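Local coordinates for TrwG component of type IV secretion system (Bartonella birtlesii, PDB 4JF8), which probably acts as a membrane-anchored VirB8-family assembly component of a type IV secretion system, this chain being the part after the likely membrane anchor, at residues Tyr40-Asp45 with Ser109-Gly114; Leu49-Leu54 with Tyr68-Leu73; Leu54-Tyr59 with Tyr84-Gly89; Val120-Gln125 with Tyr169-Glu174; Val148-Pro151 with Asp156-Leu159. One frame throughout, in Å; residues are numbered along the deposited sequence. Where two conformers were deposited one is given.

In the fold
Helix 42-57, the first of the domain, takes part in contacts 1, 2 and 3. Contact 1 joins its start to the end of strand 101-112 and closes a long loop holding both contact 2, with helix 64-73, and contact 3, with the end of helix 77-85. Contacts 2 and 3 share L54 and cross along the chain, since their segments alternate. Contact 4 opens after contact 1 has closed; it bridges strands 117-128 and 164-173 of the antiparallel sheet, and its loop encloses contact 5, the turn into helix 154-159. S109 OG and R121 NH1 link contacts 1 and 4, while E57 and Y169 link contacts 3 and 4.

Contact 1 of 5, residues Tyr40-Asp45 with Ser109-Gly114; sequences YGEVVD and SIQPNG
E42 and P112 meet in a small surface contact between the first turn of helix 42-57 and the end of strand 101-112, an outermost strand of the sheet within this chain. The link is loose: OE1 of E42 lies 4.0 Å from CD of P112, the two side chains crossing at about a right angle. E42 stands in the first turn with CG turned anti to its own nitrogen (chi1 -167°), and an extended chain carries the carboxylate from the helix over to the proline ring. The charge itself is answered within the helix, where OE1 forms a salt bridge with R46, an arginine that also donates to the carbonyl O of I110 and so probably links the acid to the strand. In this VirB8 domain, which belongs to the NTF2 clan, the long N-terminal helix packs on the curved antiparallel sheet, and the present contact lies where helix start and strand end come together. G41 is the N-cap residue; its carbonyl O receives the first helical bond, from D45 N at 3.0 Å. D45 points toward the strand and uses its carboxylate to hold the chain entering the helix: the backbone N of Y40 donates to OD1 at 2.9 Å, on the syn side and 22° out of the carboxylate plane. The hydroxyls of Y147 and Y145, from strand 137-147, meet OD1 and OD2 respectively. Nearby, V43 and V44 pack against P161 and L162 of the second subunit.

Contact 2 of 5, residues Leu49-Leu54 with Tyr68-Leu73; sequences LNQYVL and YDTTAL
Y52 and T71 bury the largest areas here, and T70 follows; with Q51 they form two adjoining pairs between helices 42-57 and 64-73. A chi1 of -167° swings the tyrosine ring away from its own amide and across to T71. Its CE1 atom lies 3.7 Å from the carbonyl O of T71, approached obliquely, and its OH is 3.9 Å from CG2 of the same threonine. The hydroxyl bonds to S75 and to the guanidinium of R56, while S75 also bonds the carbonyl O of T71; this second shell holds the phenol end close to the end of helix 64-73. T70 presents its methyl to the glutamine amide: CG2 is 3.5 Å from OE1 of Q51, whose extended chain reaches over from the neighbouring helix. In this VirB8 domain helix 42-57 packs against one face of the sheet, as in other NTF2-clan folds, and Y52 reaches both layers, its ring meeting that of Y169 from strand 164-173 edge-to-face. Both threonine hydroxyls turn back onto their own helix, T70 OG1 to the carbonyl of L66 and T71 OG1 to that of N67, which leaves the methyl groups to make the contact. On the same helix 42-57, Q51 also packs against Y47 of the second subunit.

Contact 3 of 5, residues Leu54-Tyr59 with Tyr84-Gly89; sequences LNRETY and YKIYEG. With EDO (1,2-ethanediol), chain C.
Y59 and Y87 meet at their edges, bringing the chain just past helix 42-57 against the turn K85-E88 at the end of helix 77-85. The hydroxyl of Y87 lies in the plane of the Y59 ring, 3.6 Å from CD1, and the facing CE1 atoms of the two rings are 4.2 Å apart. A second, weaker touch sets CD1 of I86 4.4 Å from NH2 of R56. Between the segments sits a 1,2-ethanediol, probably from the crystallisation liquor. Y87 OH donates to its O1 at 2.6 Å; the same O1 donates to the carbonyl O of R56 at 2.7 Å, and O2 donates to that of N55 at 2.8 Å. The diol, as modelled, links the tyrosine to carbonyls at the C-terminal end of the helix. In the VirB8 domain, of the NTF2 clan, this is where the long first helix gives way to the chain running on to helix 64-73, and backbone bonds between Y59 and I103 attach that chain to strand 101-112. T58 leaves helical geometry here, yet its hydroxyl turns back to the carbonyl O of L54 at 2.6 Å, in the carbonyl plane and on a lone pair. That oxygen also takes the backbone N of T58, two bonds that fasten the helix end. Y59 is held at its far end by a bond from OH to the carbonyl of S98. On the opposing segment the turn, of type I, places I86 and Y87, and R93 packs on both.

Contact 4 of 5, residues Val120-Gln125 with Tyr169-Glu174; sequences VRFTTQ and YRTDPE
In the conformer described, a bend at chi3 (58°) in R121 and a fully extended E174 bring guanidinium and carboxylate together between the middle of strand 117-128 and the residue just past strand 164-173, strands that are not neighbours in the sheet. NE of R121 donates to OE2 of E174 over 2.7 Å in a nearly straight salt bridge (167°). The oxygen lies in the guanidinium plane, whereas the nitrogen meets the carboxylate from above its plane, the two planes being 58° apart. R108 takes the other carboxylate oxygen, so one acid answers two neighbouring arginines and probably offsets their mutual charge. NH1 of R121 is bonded to S109 OG. On the other side of the strand, F122 points its ring edge at T171, with CZ 3.8 Å from CG2 in the ring plane; E57 of helix 42-57 packs on both residues. Strand 137-147 lies between the two strands. F122 and T171 thus meet across it on the helix-covered face, while the salt bridge lies away from the helix, an arrangement consistent with the curved antiparallel sheet of the NTF2-like fold in VirB8 domains.

Contact 5 of 5, residues Val148-Pro151 with Asp156-Leu159; sequences VGAP and DRLL
P151 comes within 4.9 Å of R157, CA to CA, as the loop after strand 137-147 turns back on helix 154-159. This strand-loop-helix connection belongs to the VirB8 domain, of the NTF2 clan, and leads from the third strand of the sheet toward the last. The proline ring rests against the middle of the short helix: its CB is 3.7 Å from CB of D156, and CG lies 3.9 Å from CA of R157. Alongside, A150 sets its methyl 3.8 Å from CD of the arginine. The R157 side chain first heads away from its own amide (chi1 -172°) and then bends at chi3, which folds the guanidinium back over the loop; NH1 also makes a weak hydrogen bond to the carbonyl of M152. Backbone bonds from V148 to G163 and from G149 to L162 anchor the other end of the loop. The second subunit packs here: its V43 on R157, and R46 and N50 of that subunit on L158 and L159; within the chain, D156 and L159 touch L73. The one hydrogen bond between the two segments runs from NH1 of R157 to the carbonyl O of P151, 2.8 Å long, lying in the guanidinium plane but tilted 20° from that of the carbonyl.

Contact 1 of 5, residues Tyr40-Asp45 with Ser109-Gly114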
# COMPACT_ATOMS: atom_id res chain seq x y z
N TYR A 40 -4.13 13.96 12.35
CA TYR A 40 -4.00 12.85 13.30
C TYR A 40 -2.58 12.81 13.89
O TYR A 40 -2.15 11.79 14.42
CB TYR A 40 -4.37 11.53 12.63
CG TYR A 40 -5.84 11.21 12.70
CD1 TYR A 40 -6.35 10.43 13.72
CD2 TYR A 40 -6.72 11.70 11.75
CE1 TYR A 40 -7.70 10.13 13.77
CE2 TYR A 40 -8.06 11.40 11.79
CZ TYR A 40 -8.56 10.62 12.81
OH TYR A 40 -9.90 10.33 12.86
N GLY A 41 -1.91 13.95 13.83
CA GLY A 41 -0.56 14.05 14.35
C GLY A 41 0.47 13.83 13.27
O GLY A 41 0.16 13.39 12.15
N GLU A 42 1.72 14.11 13.57
CA GLU A 42 2.76 14.15 12.56
C GLU A 42 3.00 12.79 11.92
O GLU A 42 3.15 12.69 10.71
CB GLU A 42 4.08 14.71 13.11
CG GLU A 42 5.06 15.05 12.00
CD GLU A 42 6.28 15.84 12.43
OE1 GLU A 42 6.59 16.85 11.75
OE2 GLU A 42 6.94 15.42 13.40
N VAL A 43 3.08 11.74 12.73
CA VAL A 43 3.45 10.42 12.22
C VAL A 43 2.35 9.85 11.30
O VAL A 43 2.64 9.32 10.22
CB VAL A 43 3.84 9.46 13.38
CG1 VAL A 43 4.09 8.07 12.88
CG2 VAL A 43 5.10 9.95 14.08
N VAL A 44 1.10 9.96 11.71
CA VAL A 44 0.00 9.48 10.88
C VAL A 44 -0.18 10.34 9.64
O VAL A 44 -0.35 9.82 8.53
CB VAL A 44 -1.30 9.30 11.69
CG1 VAL A 44 -2.47 9.04 10.76
CG2 VAL A 44 -1.11 8.17 12.71
N ASP A 45 -0.10 11.66 9.77
CA ASP A 45 -0.25 12.51 8.60
C ASP A 45 0.88 12.20 7.60
O ASP A 45 0.65 12.10 6.39
CB ASP A 45 -0.20 13.99 8.96
CG ASP A 45 -1.43 14.50 9.69
OD1 ASP A 45 -2.35 13.74 10.02
OD2 ASP A 45 -1.44 15.73 9.99
N SER A 109 11.65 14.42 2.28
CA SER A 109 11.13 15.00 3.54
C SER A 109 9.68 15.34 3.37
O SER A 109 9.21 15.61 2.26
CB SER A 109 11.94 16.22 3.98
OG SER A 109 11.85 17.26 3.03
N ILE A 110 8.97 15.36 4.49
CA ILE A 110 7.54 15.69 4.55
C ILE A 110 7.35 16.61 5.73
O ILE A 110 7.68 16.23 6.87
CB ILE A 110 6.66 14.42 4.76
CG1 ILE A 110 6.90 13.43 3.63
CG2 ILE A 110 5.20 14.82 4.86
CD1 ILE A 110 6.19 12.10 3.82
N GLN A 111 6.85 17.81 5.47
CA GLN A 111 6.68 18.81 6.53
C GLN A 111 5.22 19.28 6.62
O GLN A 111 4.81 20.21 5.91
CB GLN A 111 7.60 20.02 6.30
CG GLN A 111 9.08 19.69 6.34
CD GLN A 111 9.52 18.93 7.59
OE1 GLN A 111 8.91 19.03 8.66
NE2 GLN A 111 10.61 18.17 7.46
N PRO A 112 4.43 18.64 7.49
CA PRO A 112 3.10 19.16 7.73
C PRO A 112 3.20 20.40 8.61
O PRO A 112 4.14 20.50 9.43
CB PRO A 112 2.40 18.03 8.49
CG PRO A 112 3.34 16.88 8.52
CD PRO A 112 4.70 17.43 8.28
N ASN A 113 2.28 21.35 8.44
CA ASN A 113 2.25 22.53 9.30
C ASN A 113 1.32 22.34 10.50
O ASN A 113 1.22 23.26 11.34
CB ASN A 113 1.96 23.80 8.52
CG ASN A 113 0.55 23.88 8.01
OD1 ASN A 113 -0.27 22.96 8.17
ND2 ASN A 113 0.24 25.00 7.39
N GLY A 114 0.64 21.21 10.58
CA GLY A 114 -0.31 20.91 11.66
C GLY A 114 -1.68 21.53 11.47
O GLY A 114 -2.58 21.35 12.29

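Contact 2 of 5, residues Leu49-Leu54 with Tyr68-Leu73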
# COMPACT_ATOMS: atom_id res chain seq x y z
N LEU A 49 0.44 11.22 3.67
CA LEU A 49 1.06 12.09 2.68
C LEU A 49 2.08 11.35 1.84
O LEU A 49 2.16 11.55 0.63
CB LEU A 49 1.71 13.29 3.38
CG LEU A 49 0.69 14.26 4.00
CD1 LEU A 49 1.36 15.14 5.06
CD2 LEU A 49 -0.03 15.11 2.96
N ASN A 50 2.88 10.52 2.50
CA ASN A 50 3.85 9.69 1.79
C ASN A 50 3.16 8.74 0.82
O ASN A 50 3.56 8.60 -0.35
CB ASN A 50 4.69 8.92 2.82
CG ASN A 50 5.80 8.13 2.21
OD1 ASN A 50 6.69 8.70 1.57
ND2 ASN A 50 5.81 6.81 2.43
N GLN A 51 2.13 8.05 1.31
CA GLN A 51 1.40 7.12 0.45
C GLN A 51 0.85 7.88 -0.76
O GLN A 51 0.90 7.40 -1.90
CB GLN A 51 0.25 6.50 1.21
CG GLN A 51 -0.51 5.49 0.38
CD GLN A 51 -1.58 4.72 1.14
OE1 GLN A 51 -2.76 4.75 0.79
NE2 GLN A 51 -1.18 4.05 2.20
N TYR A 52 0.33 9.09 -0.54
CA TYR A 52 -0.24 9.86 -1.62
C TYR A 52 0.79 10.23 -2.68
O TYR A 52 0.57 9.98 -3.87
CB TYR A 52 -0.93 11.13 -1.09
CG TYR A 52 -1.80 11.78 -2.15
CD1 TYR A 52 -3.06 11.27 -2.42
CD2 TYR A 52 -1.33 12.85 -2.93
CE1 TYR A 52 -3.87 11.81 -3.41
CE2 TYR A 52 -2.14 13.40 -3.91
CZ TYR A 52 -3.39 12.86 -4.16
OH TYR A 52 -4.19 13.46 -5.14
N VAL A 53 1.91 10.81 -2.26
CA VAL A 53 2.91 11.24 -3.22
C VAL A 53 3.49 10.05 -3.96
O VAL A 53 3.67 10.09 -5.18
CB VAL A 53 3.99 12.11 -2.55
CG1 VAL A 53 5.13 12.38 -3.53
CG2 VAL A 53 3.40 13.44 -2.08
N LEU A 54 3.79 8.97 -3.25
CA LEU A 54 4.36 7.80 -3.93
C LEU A 54 3.37 7.25 -4.94
O LEU A 54 3.76 6.86 -6.05
CB LEU A 54 4.75 6.71 -2.92
CG LEU A 54 5.98 7.02 -2.07
CD1 LEU A 54 6.21 5.90 -1.07
CD2 LEU A 54 7.21 7.21 -2.95
N TYR A 68 -2.91 4.22 -9.32
CA TYR A 68 -3.98 5.06 -9.82
C TYR A 68 -5.20 4.99 -8.89
O TYR A 68 -5.78 6.00 -8.50
CB TYR A 68 -4.34 4.63 -11.24
CG TYR A 68 -5.42 5.41 -11.91
CD1 TYR A 68 -5.13 6.45 -12.79
CD2 TYR A 68 -6.76 5.08 -11.71
CE1 TYR A 68 -6.13 7.14 -13.43
CE2 TYR A 68 -7.77 5.78 -12.36
CZ TYR A 68 -7.44 6.80 -13.21
OH TYR A 68 -8.44 7.47 -13.88
N ASP A 69 -5.60 3.78 -8.53
CA ASP A 69 -6.77 3.63 -7.68
C ASP A 69 -6.55 4.22 -6.30
O ASP A 69 -7.46 4.80 -5.72
CB ASP A 69 -7.19 2.16 -7.58
CG ASP A 69 -7.78 1.62 -8.87
OD1 ASP A 69 -8.24 2.40 -9.73
OD2 ASP A 69 -7.82 0.38 -9.02
N THR A 70 -5.35 4.06 -5.75
CA THR A 70 -5.06 4.63 -4.44
C THR A 70 -5.12 6.15 -4.51
O THR A 70 -5.72 6.81 -3.66
CB THR A 70 -3.67 4.17 -3.95
OG1 THR A 70 -3.65 2.76 -3.78
CG2 THR A 70 -3.30 4.83 -2.66
N THR A 71 -4.49 6.71 -5.54
CA THR A 71 -4.52 8.16 -5.69
C THR A 71 -5.97 8.67 -5.77
O THR A 71 -6.35 9.64 -5.09
CB THR A 71 -3.75 8.62 -6.93
OG1 THR A 71 -2.40 8.18 -6.82
CG2 THR A 71 -3.74 10.12 -7.03
N ALA A 72 -6.79 8.01 -6.57
CA ALA A 72 -8.19 8.42 -6.70
C ALA A 72 -8.94 8.34 -5.38
O ALA A 72 -9.69 9.24 -5.01
CB ALA A 72 -8.89 7.61 -7.77
N LEU A 73 -8.72 7.24 -4.65
CA LEU A 73 -9.42 7.04 -3.38
C LEU A 73 -9.11 8.14 -2.38
O LEU A 73 -9.98 8.58 -1.63
CB LEU A 73 -9.03 5.68 -2.81
CG LEU A 73 -9.71 5.27 -1.51
CD1 LEU A 73 -11.20 5.01 -1.71
CD2 LEU A 73 -8.98 4.08 -0.92

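Contact 3 of 5, residues Leu54-Tyr59 with Tyr84-Gly89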
# COMPACT_ATOMS: atom_id res chain seq x y z
N LEU A 54 3.79 8.97 -3.25
CA LEU A 54 4.36 7.80 -3.93
C LEU A 54 3.37 7.25 -4.94
O LEU A 54 3.76 6.86 -6.05
CB LEU A 54 4.75 6.71 -2.92
CG LEU A 54 5.98 7.02 -2.07
CD1 LEU A 54 6.21 5.90 -1.07
CD2 LEU A 54 7.21 7.21 -2.95
N ASN A 55 2.11 7.14 -4.58
CA ASN A 55 1.15 6.52 -5.50
C ASN A 55 0.78 7.43 -6.67
O ASN A 55 0.52 6.93 -7.76
CB ASN A 55 -0.09 6.02 -4.77
CG ASN A 55 0.15 4.71 -4.09
OD1 ASN A 55 0.01 3.65 -4.71
ND2 ASN A 55 0.51 4.74 -2.83
N ARG A 56 0.81 8.73 -6.46
CA ARG A 56 0.41 9.67 -7.51
C ARG A 56 1.54 9.93 -8.51
O ARG A 56 1.30 10.04 -9.71
CB ARG A 56 -0.08 10.98 -6.90
CG ARG A 56 -0.48 11.99 -7.97
CD ARG A 56 -1.34 13.10 -7.47
NE ARG A 56 -1.56 14.13 -8.49
CZ ARG A 56 -2.53 15.04 -8.47
NH1 ARG A 56 -3.47 15.03 -7.52
NH2 ARG A 56 -2.59 15.95 -9.43
N GLU A 57 2.76 10.06 -7.99
CA GLU A 57 3.88 10.48 -8.83
C GLU A 57 4.62 9.31 -9.47
O GLU A 57 5.28 9.47 -10.49
CB GLU A 57 4.86 11.35 -8.02
CG GLU A 57 4.27 12.65 -7.50
CD GLU A 57 3.81 13.60 -8.59
OE1 GLU A 57 4.36 13.57 -9.71
OE2 GLU A 57 2.88 14.38 -8.31
N THR A 58 4.55 8.12 -8.89
CA THR A 58 5.18 6.94 -9.49
C THR A 58 4.51 6.57 -10.78
O THR A 58 3.27 6.59 -10.85
CB THR A 58 5.09 5.73 -8.53
OG1 THR A 58 5.88 5.98 -7.37
CG2 THR A 58 5.56 4.45 -9.21
N TYR A 59 5.30 6.27 -11.81
CA TYR A 59 4.75 5.63 -13.00
C TYR A 59 5.42 4.30 -13.15
O TYR A 59 6.63 4.22 -13.38
CB TYR A 59 4.92 6.47 -14.30
CG TYR A 59 4.24 5.75 -15.42
CD1 TYR A 59 2.89 5.90 -15.64
CD2 TYR A 59 4.94 4.85 -16.22
CE1 TYR A 59 2.24 5.20 -16.63
CE2 TYR A 59 4.30 4.13 -17.22
CZ TYR A 59 2.95 4.32 -17.42
OH TYR A 59 2.27 3.61 -18.40
N TYR A 84 -7.06 12.75 -12.97
CA TYR A 84 -7.51 11.91 -14.07
C TYR A 84 -7.04 12.47 -15.40
O TYR A 84 -6.78 11.69 -16.33
CB TYR A 84 -9.04 11.79 -14.11
CG TYR A 84 -9.68 11.03 -12.96
CD1 TYR A 84 -8.98 10.08 -12.22
CD2 TYR A 84 -11.02 11.23 -12.65
CE1 TYR A 84 -9.59 9.37 -11.21
CE2 TYR A 84 -11.63 10.53 -11.64
CZ TYR A 84 -10.91 9.61 -10.91
OH TYR A 84 -11.54 8.92 -9.88
N LYS A 85 -6.92 13.78 -15.51
CA LYS A 85 -6.50 14.38 -16.78
C LYS A 85 -5.10 13.94 -17.20
O LYS A 85 -4.82 13.87 -18.40
CB LYS A 85 -6.59 15.90 -16.72
CG LYS A 85 -8.01 16.41 -16.67
CD LYS A 85 -8.08 17.92 -16.76
CE LYS A 85 -9.47 18.45 -16.45
NZ LYS A 85 -10.60 17.59 -16.92
N ILE A 86 -4.24 13.60 -16.24
CA ILE A 86 -2.91 13.07 -16.57
C ILE A 86 -3.02 11.81 -17.44
O ILE A 86 -2.14 11.52 -18.24
CB ILE A 86 -2.12 12.76 -15.28
CG1 ILE A 86 -1.87 14.06 -14.49
CG2 ILE A 86 -0.79 12.06 -15.58
CD1 ILE A 86 -1.28 13.85 -13.11
N TYR A 87 -4.12 11.05 -17.26
CA TYR A 87 -4.39 9.78 -17.93
C TYR A 87 -5.51 9.88 -18.97
O TYR A 87 -6.13 8.86 -19.31
CB TYR A 87 -4.66 8.68 -16.86
CG TYR A 87 -3.38 8.44 -16.08
CD1 TYR A 87 -2.39 7.66 -16.62
CD2 TYR A 87 -3.13 9.07 -14.86
CE1 TYR A 87 -1.19 7.46 -15.96
CE2 TYR A 87 -1.92 8.89 -14.18
CZ TYR A 87 -0.95 8.08 -14.76
OH TYR A 87 0.29 7.89 -14.18
N GLU A 88 -5.72 11.07 -19.50
CA GLU A 88 -6.72 11.26 -20.55
C GLU A 88 -6.09 11.95 -21.74
O GLU A 88 -5.11 12.69 -21.61
CB GLU A 88 -7.89 12.09 -20.01
CG GLU A 88 -8.75 11.32 -19.01
CD GLU A 88 -9.70 12.18 -18.19
OE1 GLU A 88 -9.64 13.41 -18.27
OE2 GLU A 88 -10.52 11.63 -17.43
N GLY A 89 -6.66 11.69 -22.90
CA GLY A 89 -6.27 12.40 -24.12
C GLY A 89 -5.10 11.76 -24.84
O GLY A 89 -4.64 10.68 -24.48
C1 EDO C . 0.58 6.87 -11.27
O1 EDO C . 0.72 8.25 -11.67
C2 EDO C . -0.86 6.53 -11.04
O2 EDO C . -1.25 7.19 -9.87

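Contact 4 of 5, residues Val120-Gln125 with Tyr169-Glu174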
# COMPACT_ATOMS: atom_id res chain seq x y z
N VAL A 120 6.12 18.38 0.56
CA VAL A 120 6.83 17.14 0.41
C VAL A 120 7.94 17.36 -0.60
O VAL A 120 7.65 17.71 -1.75
CB VAL A 120 5.92 15.98 -0.06
CG1 VAL A 120 6.73 14.70 -0.24
CG2 VAL A 120 4.76 15.78 0.91
N ARG A 121 9.20 17.16 -0.19
CA ARG A 121 10.35 17.23 -1.08
C ARG A 121 10.59 15.85 -1.63
O ARG A 121 10.72 14.92 -0.85
CB ARG A 121 11.59 17.69 -0.32
CG ARG A 121 11.59 19.17 0.01
CD ARG A 121 12.73 19.58 0.92
NE ARG A 121 14.04 19.27 0.36
CZ ARG A 121 14.82 18.30 0.82
NH1 ARG A 121 14.43 17.57 1.85
NH2 ARG A 121 16.00 18.08 0.27
N PHE A 122 10.61 15.72 -2.95
CA PHE A 122 10.82 14.43 -3.60
C PHE A 122 11.53 14.57 -4.91
O PHE A 122 11.54 15.64 -5.54
CB PHE A 122 9.50 13.66 -3.81
CG PHE A 122 8.55 14.29 -4.81
CD1 PHE A 122 8.45 13.80 -6.10
CD2 PHE A 122 7.76 15.38 -4.47
CE1 PHE A 122 7.58 14.36 -7.01
CE2 PHE A 122 6.88 15.93 -5.37
CZ PHE A 122 6.79 15.43 -6.65
N THR A 123 12.16 13.48 -5.33
CA THR A 123 12.81 13.44 -6.63
C THR A 123 12.08 12.46 -7.54
O THR A 123 11.47 11.48 -7.08
CB THR A 123 14.28 13.02 -6.54
OG1 THR A 123 14.38 11.68 -6.03
CG2 THR A 123 15.06 14.02 -5.67
N THR A 124 12.07 12.74 -8.83
CA THR A 124 11.61 11.76 -9.79
C THR A 124 12.72 11.54 -10.80
O THR A 124 13.54 12.40 -11.06
CB THR A 124 10.35 12.21 -10.53
OG1 THR A 124 10.62 13.37 -11.33
CG2 THR A 124 9.27 12.53 -9.55
N GLN A 125 12.75 10.35 -11.36
CA GLN A 125 13.72 10.04 -12.41
C GLN A 125 13.12 8.99 -13.32
O GLN A 125 12.63 7.94 -12.88
CB GLN A 125 15.03 9.56 -11.81
CG GLN A 125 16.13 9.45 -12.86
CD GLN A 125 17.50 9.29 -12.25
OE1 GLN A 125 17.65 8.64 -11.21
NE2 GLN A 125 18.50 9.88 -12.88
N TYR A 169 -3.56 19.85 -4.51
CA TYR A 169 -2.26 19.25 -4.79
C TYR A 169 -1.64 19.92 -5.99
O TYR A 169 -2.22 19.92 -7.07
CB TYR A 169 -2.43 17.75 -5.05
CG TYR A 169 -1.14 17.02 -5.25
CD1 TYR A 169 -0.49 16.42 -4.18
CD2 TYR A 169 -0.57 16.86 -6.51
CE1 TYR A 169 0.68 15.71 -4.35
CE2 TYR A 169 0.60 16.16 -6.68
CZ TYR A 169 1.22 15.58 -5.60
OH TYR A 169 2.39 14.86 -5.73
N ARG A 170 -0.43 20.42 -5.81
CA ARG A 170 0.39 20.88 -6.91
C ARG A 170 1.82 20.46 -6.68
O ARG A 170 2.23 20.22 -5.54
CB ARG A 170 0.32 22.41 -7.06
CG ARG A 170 0.80 23.18 -5.85
CD ARG A 170 0.76 24.70 -6.06
NE ARG A 170 1.62 25.11 -7.17
CZ ARG A 170 1.25 25.77 -8.27
NH1 ARG A 170 0.02 26.22 -8.45
NH2 ARG A 170 2.18 26.01 -9.18
N THR A 171 2.58 20.38 -7.78
CA THR A 171 4.03 20.15 -7.71
C THR A 171 4.75 21.26 -8.45
O THR A 171 4.21 21.85 -9.39
CB THR A 171 4.43 18.78 -8.30
OG1 THR A 171 3.97 18.72 -9.65
CG2 THR A 171 3.83 17.66 -7.51
N ASP A 172 5.94 21.59 -7.94
CA ASP A 172 6.77 22.64 -8.52
C ASP A 172 8.23 22.23 -8.38
O ASP A 172 8.59 21.48 -7.48
CB ASP A 172 6.55 23.94 -7.75
CG ASP A 172 5.14 24.47 -7.89
OD1 ASP A 172 4.80 25.10 -8.92
OD2 ASP A 172 4.30 24.24 -6.98
N PRO A 173 9.13 22.81 -9.21
CA PRO A 173 10.55 22.59 -9.00
C PRO A 173 11.01 23.12 -7.65
O PRO A 173 10.58 24.19 -7.21
CB PRO A 173 11.19 23.40 -10.14
CG PRO A 173 10.14 23.44 -11.20
CD PRO A 173 8.86 23.58 -10.44
N GLU A 174 11.89 22.37 -7.01
CA GLU A 174 12.50 22.82 -5.76
C GLU A 174 13.52 23.91 -6.05
O GLU A 174 14.20 23.87 -7.04
CB GLU A 174 13.20 21.65 -5.07
CG GLU A 174 13.60 21.95 -3.62
CD GLU A 174 14.32 20.81 -2.94
OE1 GLU A 174 14.69 19.84 -3.62
OE2 GLU A 174 14.58 20.93 -1.72

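Contact 5 of 5, residues Val148-Pro151 with Asp156-Leu159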
# COMPACT_ATOMS: atom_id res chain seq x y z
N VAL A 148 -12.07 13.20 6.66
CA VAL A 148 -13.52 13.37 6.62
C VAL A 148 -14.28 12.29 7.39
O VAL A 148 -15.50 12.36 7.48
CB VAL A 148 -14.06 13.49 5.17
CG1 VAL A 148 -13.33 14.61 4.44
CG2 VAL A 148 -13.98 12.18 4.41
N GLY A 149 -13.57 11.33 7.97
CA GLY A 149 -14.24 10.21 8.67
C GLY A 149 -14.33 8.95 7.84
O GLY A 149 -14.03 8.93 6.65
N ALA A 150 -14.74 7.87 8.49
CA ALA A 150 -14.78 6.57 7.85
C ALA A 150 -15.69 6.59 6.63
O ALA A 150 -16.82 7.06 6.72
CB ALA A 150 -15.28 5.53 8.84
N PRO A 151 -15.19 6.12 5.49
CA PRO A 151 -16.06 6.07 4.29
C PRO A 151 -17.32 5.24 4.46
O PRO A 151 -17.36 4.32 5.26
CB PRO A 151 -15.15 5.43 3.23
CG PRO A 151 -13.79 5.81 3.64
CD PRO A 151 -13.78 5.92 5.14
N ASP A 156 -14.16 0.94 0.47
CA ASP A 156 -13.35 2.15 0.62
C ASP A 156 -12.81 2.29 2.05
O ASP A 156 -11.65 2.68 2.25
CB ASP A 156 -14.19 3.39 0.32
CG ASP A 156 -14.55 3.52 -1.15
OD1 ASP A 156 -14.04 2.78 -2.00
OD2 ASP A 156 -15.37 4.41 -1.44
N ARG A 157 -13.64 1.94 3.03
CA ARG A 157 -13.27 2.07 4.42
C ARG A 157 -12.07 1.18 4.77
O ARG A 157 -11.21 1.55 5.58
CB ARG A 157 -14.47 1.71 5.26
CG ARG A 157 -14.32 1.97 6.73
CD ARG A 157 -15.69 1.99 7.40
NE ARG A 157 -16.49 0.78 7.23
CZ ARG A 157 -17.64 0.70 6.56
NH1 ARG A 157 -18.14 1.72 5.89
NH2 ARG A 157 -18.30 -0.46 6.54
N LEU A 158 -11.96 0.03 4.11
CA LEU A 158 -10.84 -0.89 4.34
C LEU A 158 -9.52 -0.33 3.85
O LEU A 158 -8.47 -0.77 4.32
CB LEU A 158 -11.09 -2.23 3.66
CG LEU A 158 -11.92 -3.26 4.38
CD1 LEU A 158 -12.08 -4.48 3.49
CD2 LEU A 158 -11.25 -3.64 5.70
N LEU A 159 -9.55 0.59 2.90
CA LEU A 159 -8.33 1.17 2.34
C LEU A 159 -8.11 2.62 2.74
O LEU A 159 -7.06 3.19 2.49
CB LEU A 159 -8.31 1.04 0.81
CG LEU A 159 -8.24 -0.39 0.29
CD1 LEU A 159 -8.48 -0.45 -1.22
CD2 LEU A 159 -6.92 -1.00 0.68